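Local coordinates for protein putative citrate lyase (Ralstonia eutropha, PDB 3QQW) that probably acts as a magnesium-dependent lyase of the HpcH/HpaI aldolase and citrate lyase family, perhaps cleaving (S)-citramalyl-CoA, on a TIM-barrel scaffold, at residues I263-A266 / M267-D270. Numbering follows the deposited sequence.
Sequences IVNA and MRPD
M267 N donates to I263 O at 3.1 Å, the i-to-i+4 bond of the last turn of helix 260-267, and a weak second bond from the same N-H reaches V264 O. One residue on, R268 N makes a weak i-to-i+3 bond to N265 O at 3.4 Å where the helix ends. R268 then runs back along the turn it has just left. Its chain, extended from CG to NE (chi2 -180°, chi3 -178°), has the reach to bring the guanidinium alongside N265. The end of the N265 amide lies over one face of that group, toward its rim, the two planes 72° apart, while V264 CG1 approaches R268 NE obliquely at 4.0 Å. Arginine suits this partly exposed place because its aliphatic part can lie along the turn while its N-H groups reach polar partners, NE bonding weakly to T317 O. On the buried side M267, a selenomethionine, bends at chi2 and chi3 so that its CE lies 4.1 Å from I263 CG2; both side chains pack on M252 of the last barrel strand. Small A266 lies close against A240 and C241 of helix 233-247. R244 of that helix bonds to R268 O, and weakly to A266 O. The chemistry thus implies a helix end with apolar side chains toward the barrel and helix 233-247, N265 and the R268 guanidinium on the more exposed side, and an arginine taking up carbonyls where helical bonding stops.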
loop_
_atom_site.group_PDB
_atom_site.type_symbol
_atom_site.label_atom_id
_atom_site.label_comp_id
_atom_site.label_asym_id
_atom_site.label_seq_id
_atom_site.Cartn_x
_atom_site.Cartn_y
_atom_site.Cartn_z
ATOM N N ILE C 263 12.962 -18.039 -17.990
ATOM C CA ILE C 263 13.069 -16.851 -17.130
ATOM C C ILE C 263 13.874 -15.770 -17.858
ATOM O O ILE C 263 13.399 -14.633 -17.937
ATOM C CB ILE C 263 13.628 -17.156 -15.719
ATOM C CG1 ILE C 263 12.595 -17.951 -14.874
ATOM C CG2 ILE C 263 14.038 -15.861 -14.985
ATOM C CD1 ILE C 263 13.147 -18.676 -13.636
ATOM N N VAL C 264 15.071 -16.120 -18.407
ATOM C CA VAL C 264 15.937 -15.176 -19.120
ATOM C C VAL C 264 15.168 -14.537 -20.306
ATOM O O VAL C 264 15.128 -13.313 -20.417
ATOM C CB VAL C 264 17.271 -15.850 -19.568
ATOM C CG1 VAL C 264 18.045 -14.986 -20.567
ATOM C CG2 VAL C 264 18.139 -16.193 -18.352
ATOM N N ASN C 265 14.525 -15.372 -21.147
ATOM C CA ASN C 265 13.802 -14.919 -22.323
ATOM C C ASN C 265 12.604 -14.044 -21.963
ATOM O O ASN C 265 12.378 -13.041 -22.641
ATOM C CB ASN C 265 13.394 -16.103 -23.205
ATOM C CG ASN C 265 14.590 -16.721 -23.915
ATOM O OD1 ASN C 265 14.883 -17.911 -23.772
ATOM N ND2 ASN C 265 15.348 -15.922 -24.668
ATOM N N ALA C 266 11.882 -14.363 -20.884
ATOM C CA ALA C 266 10.736 -13.538 -20.454
ATOM C C ALA C 266 11.178 -12.147 -19.962
ATOM O O ALA C 266 10.445 -11.176 -20.116
ATOM C CB ALA C 266 9.973 -14.246 -19.357
HETATM N N MSE C 267 12.396 -12.063 -19.397
HETATM C CA MSE C 267 12.985 -10.859 -18.826
HETATM C C MSE C 267 13.765 -10.022 -19.850
HETATM O O MSE C 267 14.101 -8.889 -19.533
HETATM C CB MSE C 267 13.913 -11.315 -17.711
HETATM C CG MSE C 267 13.895 -10.484 -16.494
HETATM SE SE MSE C 267 12.314 -10.479 -15.495
HETATM C CE MSE C 267 12.396 -12.160 -14.564
ATOM N N ARG C 268 14.052 -10.566 -21.055
ATOM C CA ARG C 268 14.805 -9.909 -22.129
ATOM C C ARG C 268 14.140 -8.658 -22.693
ATOM O O ARG C 268 12.923 -8.676 -22.911
ATOM C CB ARG C 268 14.995 -10.874 -23.314
ATOM C CG ARG C 268 16.214 -11.711 -23.195
ATOM C CD ARG C 268 16.364 -12.631 -24.367
ATOM N NE ARG C 268 17.545 -13.471 -24.186
ATOM C CZ ARG C 268 18.085 -14.220 -25.137
ATOM N NH1 ARG C 268 17.565 -14.228 -26.362
ATOM N NH2 ARG C 268 19.158 -14.955 -24.879
ATOM N N PRO C 269 14.922 -7.600 -23.049
ATOM C CA PRO C 269 14.303 -6.448 -23.730
ATOM C C PRO C 269 13.980 -6.824 -25.177
ATOM O O PRO C 269 14.614 -7.734 -25.734
ATOM C CB PRO C 269 15.367 -5.335 -23.648
ATOM C CG PRO C 269 16.600 -5.963 -23.076
ATOM C CD PRO C 269 16.392 -7.440 -22.929
ATOM N N ASP C 270 12.990 -6.139 -25.779
ATOM C CA ASP C 270 12.581 -6.371 -27.167
ATOM C C ASP C 270 13.754 -6.071 -28.108
ATOM O O ASP C 270 14.528 -5.143 -27.850
ATOM C CB ASP C 270 11.351 -5.509 -27.524
ATOM C CG ASP C 270 10.102 -5.760 -26.689
ATOM O OD1 ASP C 270 10.242 -6.165 -25.507
ATOM O OD2 ASP C 270 8.988 -5.493 -27.193
#